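Local coordinates for protein serpin (Taeniopygia guttata, PDB 5HGC) that binds cortisol and, as a member of the serpin family, probably acts as an inhibitor of serine proteases, at residues Ile103-Ala108 with Thr165-Ala170; Phe265-Asn270 with Phe345-Glu350; Asp295-Gln300 with Leu312-Val317. All coordinates share one frame; numbering follows the deposited sequence.

Interaction 1 of 3, residues Ile103-Ala108 with Thr165-Ala170. Unlike the reference sequence in segment 103-108: Ala107 (reference Glu), Ala108 (reference Lys).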
loop_
_atom_site.group_PDB
_atom_site.type_symbol
_atom_site.label_atom_id
_atom_site.label_comp_id
_atom_site.label_asym_id
_atom_site.label_seq_id
_atom_site.Cartn_x
_atom_site.Cartn_y
_atom_site.Cartn_z
ATOM N N ILE A 103 -16.079 -1.238 7.959
ATOM C CA ILE A 103 -17.068 -2.189 7.491
ATOM C C ILE A 103 -18.457 -1.603 7.411
ATOM O O ILE A 103 -18.852 -0.825 8.260
ATOM C CB ILE A 103 -17.064 -3.542 8.219
ATOM C CG1 ILE A 103 -17.359 -3.400 9.708
ATOM C CG2 ILE A 103 -15.742 -4.218 7.996
ATOM C CD1 ILE A 103 -17.652 -4.704 10.454
ATOM N N PHE A 104 -19.155 -1.943 6.337
ATOM C CA PHE A 104 -20.537 -1.547 6.127
ATOM C C PHE A 104 -21.351 -2.834 6.068
ATOM O O PHE A 104 -21.150 -3.659 5.146
ATOM C CB PHE A 104 -20.636 -0.691 4.868
ATOM C CG PHE A 104 -19.837 0.564 4.964
ATOM C CD1 PHE A 104 -18.447 0.584 4.575
ATOM C CD2 PHE A 104 -20.430 1.759 5.475
ATOM C CE1 PHE A 104 -17.698 1.782 4.689
ATOM C CE2 PHE A 104 -19.691 2.955 5.563
ATOM C CZ PHE A 104 -18.324 2.960 5.179
ATOM N N VAL A 105 -22.155 -3.069 7.106
ATOM C CA VAL A 105 -22.823 -4.382 7.280
ATOM C C VAL A 105 -24.320 -4.135 7.093
ATOM O O VAL A 105 -24.863 -3.102 7.573
ATOM C CB VAL A 105 -22.556 -5.045 8.665
ATOM C CG1 VAL A 105 -23.169 -6.469 8.780
ATOM C CG2 VAL A 105 -21.061 -5.171 8.903
ATOM N N THR A 106 -24.988 -5.049 6.376
ATOM C CA THR A 106 -26.444 -4.964 6.221
ATOM C C THR A 106 -27.147 -4.825 7.569
ATOM O O THR A 106 -26.814 -5.533 8.538
ATOM C CB THR A 106 -27.025 -6.150 5.456
ATOM O OG1 THR A 106 -28.442 -6.109 5.580
ATOM C CG2 THR A 106 -26.527 -7.475 5.987
ATOM N N ALA A 107 -28.079 -3.878 7.628
ATOM C CA ALA A 107 -28.973 -3.716 8.773
ATOM C C ALA A 107 -29.690 -5.027 9.165
ATOM O O ALA A 107 -30.049 -5.219 10.317
ATOM C CB ALA A 107 -29.960 -2.585 8.507
ATOM N N ALA A 108 -29.810 -5.941 8.205
ATOM C CA ALA A 108 -30.438 -7.237 8.395
ATOM C C ALA A 108 -29.616 -8.271 9.208
ATOM O O ALA A 108 -30.021 -9.455 9.342
ATOM C CB ALA A 108 -30.800 -7.801 7.035
ATOM N N THR A 165 -25.912 -6.851 -0.849
ATOM C CA THR A 165 -24.603 -6.825 -0.192
ATOM C C THR A 165 -24.829 -7.170 1.251
ATOM O O THR A 165 -25.687 -6.627 1.914
ATOM C CB THR A 165 -23.933 -5.448 -0.309
ATOM O OG1 THR A 165 -23.728 -5.149 -1.689
ATOM C CG2 THR A 165 -22.586 -5.419 0.373
ATOM N N VAL A 166 -24.062 -8.117 1.725
ATOM C CA VAL A 166 -24.128 -8.457 3.125
ATOM C C VAL A 166 -23.154 -7.523 3.883
ATOM O O VAL A 166 -23.565 -6.793 4.790
ATOM C CB VAL A 166 -23.860 -9.966 3.282
ATOM C CG1 VAL A 166 -23.679 -10.353 4.725
ATOM C CG2 VAL A 166 -25.031 -10.766 2.710
ATOM N N MET A 167 -21.876 -7.521 3.465
ATOM C CA MET A 167 -20.811 -6.696 4.083
ATOM C C MET A 167 -19.810 -6.201 3.042
ATOM O O MET A 167 -19.321 -6.974 2.203
ATOM C CB MET A 167 -20.100 -7.488 5.185
ATOM C CG MET A 167 -18.822 -6.853 5.670
ATOM S SD MET A 167 -18.199 -7.600 7.178
ATOM C CE MET A 167 -17.773 -9.233 6.617
ATOM N N LEU A 168 -19.572 -4.902 3.085
ATOM C CA LEU A 168 -18.508 -4.233 2.393
ATOM C C LEU A 168 -17.326 -3.983 3.363
ATOM O O LEU A 168 -17.477 -3.303 4.373
ATOM C CB LEU A 168 -19.044 -2.895 1.852
ATOM C CG LEU A 168 -17.983 -1.986 1.214
ATOM C CD1 LEU A 168 -17.342 -2.648 -0.010
ATOM C CD2 LEU A 168 -18.506 -0.619 0.836
ATOM N N LEU A 169 -16.153 -4.541 3.078
ATOM C CA LEU A 169 -14.915 -4.167 3.821
ATOM C C LEU A 169 -14.214 -3.108 3.023
ATOM O O LEU A 169 -13.831 -3.361 1.888
ATOM C CB LEU A 169 -14.004 -5.372 4.020
ATOM C CG LEU A 169 -12.648 -5.185 4.705
ATOM C CD1 LEU A 169 -12.725 -4.682 6.142
ATOM C CD2 LEU A 169 -11.955 -6.540 4.662
ATOM N N ALA A 170 -14.098 -1.913 3.582
ATOM C CA ALA A 170 -13.344 -0.827 2.937
ATOM C C ALA A 170 -11.933 -0.586 3.605
ATOM O O ALA A 170 -11.867 -0.381 4.835
ATOM C CB ALA A 170 -14.153 0.453 2.960
#

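Interaction 2 of 3, residues Phe265-Asn270 with Phe345-Glu350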
loop_
_atom_site.group_PDB
_atom_site.type_symbol
_atom_site.label_atom_id
_atom_site.label_comp_id
_atom_site.label_asym_id
_atom_site.label_seq_id
_atom_site.Cartn_x
_atom_site.Cartn_y
_atom_site.Cartn_z
ATOM N N PHE A 265 24.516 2.868 -2.014
ATOM C CA PHE A 265 25.627 3.754 -1.593
ATOM C C PHE A 265 25.273 5.096 -2.123
ATOM O O PHE A 265 24.675 5.190 -3.203
ATOM C CB PHE A 265 26.984 3.300 -2.155
ATOM C CG PHE A 265 27.025 3.144 -3.689
ATOM C CD1 PHE A 265 26.533 1.939 -4.338
ATOM C CD2 PHE A 265 27.600 4.167 -4.520
ATOM C CE1 PHE A 265 26.596 1.789 -5.751
ATOM C CE2 PHE A 265 27.655 4.012 -5.926
ATOM C CZ PHE A 265 27.151 2.832 -6.539
ATOM N N GLN A 266 25.608 6.134 -1.360
ATOM C CA GLN A 266 25.408 7.531 -1.790
ATOM C C GLN A 266 26.287 7.828 -2.999
ATOM O O GLN A 266 27.472 7.540 -2.969
ATOM C CB GLN A 266 25.722 8.492 -0.652
ATOM C CG GLN A 266 24.825 8.318 0.564
ATOM C CD GLN A 266 24.045 9.552 0.928
ATOM O OE1 GLN A 266 24.539 10.377 1.690
ATOM N NE2 GLN A 266 22.806 9.679 0.413
ATOM N N ARG A 267 25.665 8.328 -4.072
ATOM C CA ARG A 267 26.308 8.694 -5.318
ATOM C C ARG A 267 25.821 10.089 -5.697
ATOM O O ARG A 267 24.623 10.374 -5.695
ATOM C CB ARG A 267 25.891 7.697 -6.383
ATOM C CG ARG A 267 26.791 7.581 -7.604
ATOM C CD ARG A 267 26.174 6.612 -8.582
ATOM N NE ARG A 267 27.007 6.334 -9.763
ATOM C CZ ARG A 267 26.536 6.099 -11.005
ATOM N NH1 ARG A 267 25.222 6.139 -11.289
ATOM N NH2 ARG A 267 27.391 5.858 -11.990
ATOM N N PHE A 268 26.744 10.995 -5.988
ATOM C CA PHE A 268 26.347 12.307 -6.496
ATOM C C PHE A 268 25.854 12.193 -7.965
ATOM O O PHE A 268 26.459 11.486 -8.805
ATOM C CB PHE A 268 27.507 13.255 -6.366
ATOM C CG PHE A 268 27.171 14.669 -6.684
ATOM C CD1 PHE A 268 26.728 15.534 -5.667
ATOM C CD2 PHE A 268 27.305 15.150 -7.987
ATOM C CE1 PHE A 268 26.430 16.882 -5.957
ATOM C CE2 PHE A 268 27.006 16.459 -8.297
ATOM C CZ PHE A 268 26.559 17.342 -7.288
ATOM N N MET A 269 24.722 12.840 -8.256
ATOM C CA MET A 269 24.012 12.655 -9.533
ATOM C C MET A 269 23.017 13.739 -9.852
ATOM O O MET A 269 22.581 14.515 -8.963
ATOM C CB MET A 269 23.285 11.307 -9.580
ATOM C CG MET A 269 22.149 11.169 -8.590
ATOM S SD MET A 269 21.291 9.578 -8.618
ATOM C CE MET A 269 22.433 8.582 -7.676
ATOM N N ASN A 270 22.627 13.741 -11.116
ATOM C CA ASN A 270 21.513 14.519 -11.579
ATOM C C ASN A 270 20.324 13.607 -11.599
ATOM O O ASN A 270 20.387 12.513 -12.226
ATOM C CB ASN A 270 21.814 15.011 -12.971
ATOM C CG ASN A 270 22.959 15.983 -12.952
ATOM O OD1 ASN A 270 22.896 16.997 -12.250
ATOM N ND2 ASN A 270 24.053 15.630 -13.613
ATOM N N PHE A 345 31.842 15.122 -14.471
ATOM C CA PHE A 345 30.660 14.760 -15.281
ATOM C C PHE A 345 29.799 13.751 -14.531
ATOM O O PHE A 345 29.825 12.543 -14.825
ATOM C CB PHE A 345 31.102 14.271 -16.683
ATOM C CG PHE A 345 31.713 15.365 -17.512
ATOM C CD1 PHE A 345 30.892 16.310 -18.142
ATOM C CD2 PHE A 345 33.118 15.496 -17.593
ATOM C CE1 PHE A 345 31.446 17.345 -18.881
ATOM C CE2 PHE A 345 33.673 16.530 -18.344
ATOM C CZ PHE A 345 32.843 17.462 -18.991
ATOM N N PRO A 346 29.086 14.232 -13.503
ATOM C CA PRO A 346 28.307 13.295 -12.665
ATOM C C PRO A 346 27.210 12.550 -13.476
ATOM O O PRO A 346 26.722 13.048 -14.535
ATOM C CB PRO A 346 27.662 14.206 -11.590
ATOM C CG PRO A 346 28.178 15.612 -11.850
ATOM C CD PRO A 346 28.803 15.668 -13.210
ATOM N N PRO A 347 26.815 11.359 -13.005
ATOM C CA PRO A 347 25.723 10.598 -13.698
ATOM C C PRO A 347 24.407 11.371 -13.689
ATOM O O PRO A 347 24.230 12.286 -12.858
ATOM C CB PRO A 347 25.582 9.315 -12.877
ATOM C CG PRO A 347 26.361 9.570 -11.642
ATOM C CD PRO A 347 27.423 10.600 -11.911
ATOM N N THR A 348 23.540 11.052 -14.647
ATOM C CA THR A 348 22.186 11.571 -14.688
ATOM C C THR A 348 21.264 10.360 -14.697
ATOM O O THR A 348 21.473 9.463 -15.509
ATOM C CB THR A 348 21.971 12.381 -15.976
ATOM O OG1 THR A 348 22.872 13.472 -15.977
ATOM C CG2 THR A 348 20.568 12.949 -16.084
ATOM N N ILE A 349 20.284 10.318 -13.792
ATOM C CA ILE A 349 19.219 9.289 -13.813
ATOM C C ILE A 349 17.891 10.003 -14.035
ATOM O O ILE A 349 17.553 10.954 -13.320
ATOM C CB ILE A 349 19.103 8.481 -12.498
ATOM C CG1 ILE A 349 20.466 7.891 -12.054
ATOM C CG2 ILE A 349 18.016 7.394 -12.580
ATOM C CD1 ILE A 349 21.148 6.960 -13.043
ATOM N N GLU A 350 17.155 9.555 -15.046
ATOM C CA GLU A 350 15.912 10.208 -15.407
ATOM C C GLU A 350 14.747 9.212 -15.446
ATOM O O GLU A 350 14.736 8.300 -16.247
ATOM C CB GLU A 350 16.068 10.953 -16.728
ATOM C CG GLU A 350 14.743 11.507 -17.209
ATOM C CD GLU A 350 14.858 12.499 -18.340
ATOM O OE1 GLU A 350 15.791 12.351 -19.178
ATOM O OE2 GLU A 350 13.991 13.410 -18.359
#

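Interaction 3 of 3, residues Asp295-Gln300 with Leu312-Val317. Unlike the reference sequence in segment 295-300: Asn299 (reference Ser).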
loop_
_atom_site.group_PDB
_atom_site.type_symbol
_atom_site.label_atom_id
_atom_site.label_comp_id
_atom_site.label_asym_id
_atom_site.label_seq_id
_atom_site.Cartn_x
_atom_site.Cartn_y
_atom_site.Cartn_z
ATOM N N ASP A 295 -13.012 -19.162 1.735
ATOM C CA ASP A 295 -14.251 -19.388 2.480
ATOM C C ASP A 295 -14.905 -18.118 2.962
ATOM O O ASP A 295 -16.122 -18.071 3.049
ATOM C CB ASP A 295 -13.991 -20.235 3.722
ATOM C CG ASP A 295 -13.459 -21.635 3.404
ATOM O OD1 ASP A 295 -13.311 -22.002 2.193
ATOM O OD2 ASP A 295 -13.184 -22.364 4.405
ATOM N N VAL A 296 -14.091 -17.104 3.286
ATOM C CA VAL A 296 -14.577 -15.816 3.774
ATOM C C VAL A 296 -15.500 -15.141 2.766
ATOM O O VAL A 296 -16.381 -14.348 3.132
ATOM C CB VAL A 296 -13.410 -14.874 4.201
ATOM C CG1 VAL A 296 -12.740 -14.205 3.013
ATOM C CG2 VAL A 296 -13.909 -13.835 5.197
ATOM N N PHE A 297 -15.289 -15.451 1.495
ATOM C CA PHE A 297 -16.115 -14.858 0.451
ATOM C C PHE A 297 -17.375 -15.693 0.113
ATOM O O PHE A 297 -18.276 -15.226 -0.584
ATOM C CB PHE A 297 -15.259 -14.558 -0.766
ATOM C CG PHE A 297 -14.109 -13.640 -0.478
ATOM C CD1 PHE A 297 -14.329 -12.290 -0.198
ATOM C CD2 PHE A 297 -12.791 -14.122 -0.517
ATOM C CE1 PHE A 297 -13.262 -11.447 0.026
ATOM C CE2 PHE A 297 -11.715 -13.279 -0.296
ATOM C CZ PHE A 297 -11.956 -11.941 -0.023
ATOM N N THR A 298 -17.451 -16.896 0.666
ATOM C CA THR A 298 -18.466 -17.843 0.266
ATOM C C THR A 298 -19.446 -18.092 1.405
ATOM O O THR A 298 -19.269 -17.619 2.551
ATOM C CB THR A 298 -17.835 -19.192 -0.201
ATOM O OG1 THR A 298 -17.252 -19.893 0.905
ATOM C CG2 THR A 298 -16.760 -18.990 -1.271
ATOM N N ASN A 299 -20.467 -18.871 1.088
ATOM C CA ASN A 299 -21.457 -19.246 2.073
ATOM C C ASN A 299 -20.909 -20.255 3.046
ATOM O O ASN A 299 -21.599 -20.691 3.953
ATOM C CB ASN A 299 -22.767 -19.691 1.402
ATOM C CG ASN A 299 -23.670 -18.515 1.046
ATOM O OD1 ASN A 299 -23.403 -17.358 1.401
ATOM N ND2 ASN A 299 -24.754 -18.806 0.340
ATOM N N GLN A 300 -19.637 -20.574 2.913
ATOM C CA GLN A 300 -19.034 -21.479 3.870
ATOM C C GLN A 300 -18.249 -20.673 4.908
ATOM O O GLN A 300 -17.640 -21.271 5.797
ATOM C CB GLN A 300 -18.171 -22.569 3.183
ATOM C CG GLN A 300 -18.961 -23.582 2.339
ATOM C CD GLN A 300 -19.316 -23.047 0.930
ATOM O OE1 GLN A 300 -18.421 -22.777 0.108
ATOM N NE2 GLN A 300 -20.629 -22.882 0.650
ATOM N N LEU A 312 -22.757 -14.680 7.925
ATOM C CA LEU A 312 -22.110 -13.510 7.303
ATOM C C LEU A 312 -21.013 -13.960 6.361
ATOM O O LEU A 312 -20.431 -15.015 6.549
ATOM C CB LEU A 312 -21.577 -12.549 8.383
ATOM C CG LEU A 312 -20.727 -11.346 7.955
ATOM C CD1 LEU A 312 -21.512 -10.196 7.324
ATOM C CD2 LEU A 312 -19.977 -10.809 9.125
ATOM N N LYS A 313 -20.740 -13.167 5.336
ATOM C CA LYS A 313 -19.620 -13.411 4.427
ATOM C C LYS A 313 -19.236 -12.055 3.864
ATOM O O LYS A 313 -20.013 -11.084 3.949
ATOM C CB LYS A 313 -20.026 -14.359 3.281
ATOM C CG LYS A 313 -20.944 -13.687 2.250
ATOM C CD LYS A 313 -21.358 -14.665 1.164
ATOM C CE LYS A 313 -22.496 -14.054 0.347
ATOM N NZ LYS A 313 -23.343 -15.113 -0.274
ATOM N N VAL A 314 -18.054 -11.965 3.268
ATOM C CA VAL A 314 -17.610 -10.674 2.771
ATOM C C VAL A 314 -18.116 -10.599 1.369
ATOM O O VAL A 314 -17.711 -11.398 0.558
ATOM C CB VAL A 314 -16.071 -10.520 2.866
ATOM C CG1 VAL A 314 -15.604 -9.169 2.350
ATOM C CG2 VAL A 314 -15.647 -10.720 4.309
ATOM N N SER A 315 -19.014 -9.659 1.097
ATOM C CA SER A 315 -19.577 -9.514 -0.247
ATOM C C SER A 315 -18.574 -8.833 -1.192
ATOM O O SER A 315 -18.409 -9.238 -2.320
ATOM C CB SER A 315 -20.911 -8.731 -0.244
ATOM O OG SER A 315 -21.908 -9.386 0.502
ATOM N N LYS A 316 -17.902 -7.807 -0.696
ATOM C CA LYS A 316 -17.106 -6.911 -1.499
ATOM C C LYS A 316 -16.059 -6.343 -0.517
ATOM O O LYS A 316 -16.402 -6.015 0.631
ATOM C CB LYS A 316 -18.019 -5.827 -2.032
ATOM C CG LYS A 316 -17.976 -5.670 -3.534
ATOM C CD LYS A 316 -18.210 -4.205 -3.975
ATOM C CE LYS A 316 -18.119 -4.032 -5.503
ATOM N NZ LYS A 316 -17.994 -2.634 -5.971
ATOM N N VAL A 317 -14.785 -6.329 -0.937
ATOM C CA VAL A 317 -13.694 -5.584 -0.276
ATOM C C VAL A 317 -13.096 -4.671 -1.290
ATOM O O VAL A 317 -12.563 -5.126 -2.294
ATOM C CB VAL A 317 -12.639 -6.462 0.415
ATOM C CG1 VAL A 317 -12.282 -7.700 -0.387
ATOM C CG2 VAL A 317 -11.391 -5.658 0.809
#

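Interaction 1 of 3, residues Ile103-Ala108 with Thr165-Ala170
Residues 103-106 and 167-170 run as neighbouring antiparallel strands, 4.7 Å apart between their axes and at 177° to each other. Phe104 and Leu168 form the hydrogen-bonded pair. Phe104 N donates to Leu168 O at 2.9 Å, and Leu168 N donates back to Phe104 O at 2.9 Å. Each donor lies in the plane of the carbonyl it meets. A third bond, Thr106 N to Val166 O at 2.8 Å, carries the ladder one step past the start of strand 167-170 and lies nearly along the C=O axis. The CG2 methyl of Thr106 also rests against Val166 O, at 3.3 Å. Thr106 OG1 accepts from Ala108 N, an ST turn where the strand ends.

Side chains alternate between two faces. On one, Ile103 CG2 meets Leu169 CD1 at 3.6 Å as the two side chains cross obliquely. Val105 and Met167 lie alongside each other on the same face, with Val105 CG2 4.1 Å from Met167 SD. On the other face Phe104 and Leu168 point the same way. Phe104 CG stands anti to its carbonyl carbon (chi1 -61°) and Leu168 CG anti to its backbone N (chi1 174°). This brings Phe104 CD1 to 3.9 Å from Leu168 CD2, while Ala170 CB sits at the ring edge. Ile142 of helix 135-149 packs on both Phe104 and Leu168. Strands 126-130 and 316-325 flank the pair. This is the central sheet of the serpin fold, sheet A, with helix F lying across one face.

Interaction 2 of 3, residues Phe265-Asn270 with Phe345-Glu350
Arg267 places CG anti to its backbone N (chi1 -159°) and stays extended to NE, so its guanidinium reaches Pro347 tip to tip. Phe268 also has CG anti to its backbone N (chi1 -172°), and its ring lies alongside Pro346. Asn270 has CG anti to its carbonyl carbon and crosses Thr348 obliquely.

Pro347 CG sits over the centre of one guanidinium face, with Arg267 CZ 3.5 Å away. Phe214 also meets this group in a cation-pi contact. An alanine in place of Arg267 has no guanidinium to lie over Pro347 or to meet Phe214, and would probably leave this end of the contact more loosely packed. Pro346 CB approaches the edge of the Phe268 ring in its plane, 3.7 Å from CD2. Met269 SD touches Ile349 CG1 at 3.9 Å.

Two backbone bonds grip Asn270. Asn270 N donates to Pro347 O at 2.8 Å, nearly straight at 172°. Ile349 N donates to Asn270 O at 2.7 Å, nearly along the C=O axis. They make Asn270 and Thr348 a parallel bridge, and Ile349 carries the pairing on to Tyr272. The side-chain oxygen Asn270 OD1 is bonded to Tyr207.

Strand 348-350 follows the reactive-loop region of a serpin and joins the sheet C strands. Pro346 and Pro347 have no N-H to give, and Pro347 accepts through its O. Both backbone bonds meet at Asn270; apolar and guanidinium-face packing serves the rest.

Interaction 3 of 3, residues Asp295-Gln300 with Leu312-Val317
The Phe297 ring presents its edge to residues 312-317 and one of its faces to its own neighbour. Val296 CG1 stands 3.5 Å above the plane, over the ring centre. At the edge, Val314 O lies in the ring plane, 3.6 Å from Phe297 CD1. Phe297 and Val314 lie side by side and point the same way, with Phe297 CD1 3.9 Å from Val314 CB. Val317 comes to the same edge but crosses obliquely, its CG1 3.9 Å from Phe297 CE1. Ser285 and Leu288 of helix 285-290 also touch the ring.

Val296 and Val314 run side by side too, and Val296 CG2 meets Val314 CG2 at 3.7 Å. A backbone bond lies close to this pair. Val314 N donates to Val296 O at 2.9 Å, almost straight at 175° and nearly along the C=O axis. Val296 also packs on Thr57 and Ile61 of helix 55-64.

The contact joins a short 3-10 turn, residues 295-297, to the chain as it enters strand 316-325, strand 5 of the serpin sheet A. The turn is closed by Thr298 N bonding to Asp295 O. An ST turn follows, with Thr298 OG1 accepting from Gln300 N.

The side chain of Lys313 runs past the end of the 3-10 turn. Its CG takes the crowded position between backbone N and carbonyl carbon (chi1 73°), and the rest of the chain is extended. This lays the aliphatic part past the Phe297 and Thr298 carbonyls, with Lys313 CB 3.4 Å from Thr298 O. At the tip, Lys313 NZ donates to Asn299 OD1 at 2.8 Å. The ammonium stands above the amide plane, 39° out of it. Asn299 is exposed to solvent and differs from the reference sequence.

Interactions 1 and 3 lie on the same side of the chain's centre, 11 Å apart between centres. Strands 167-176 and 316-325 are neighbours in sheet A, and the contacts meet across that pair. Leu169 N probably bonds to Lys316 O and Val166 N to Ser315 OG, and Met167 CE packs on Val314 CG2. Interaction 1 is buried, with an antiparallel ladder and apolar side chains. Interaction 3 is partly buried, with one backbone bond, an aromatic edge and a lysine-asparagine pair near solvent. Interaction 2 is a surface contact about 50 Å from both, centre to centre, in the sheet C region, and mixes parallel pairing with proline packing. Strands 265-283 and 316-325 pair, linking the two regions.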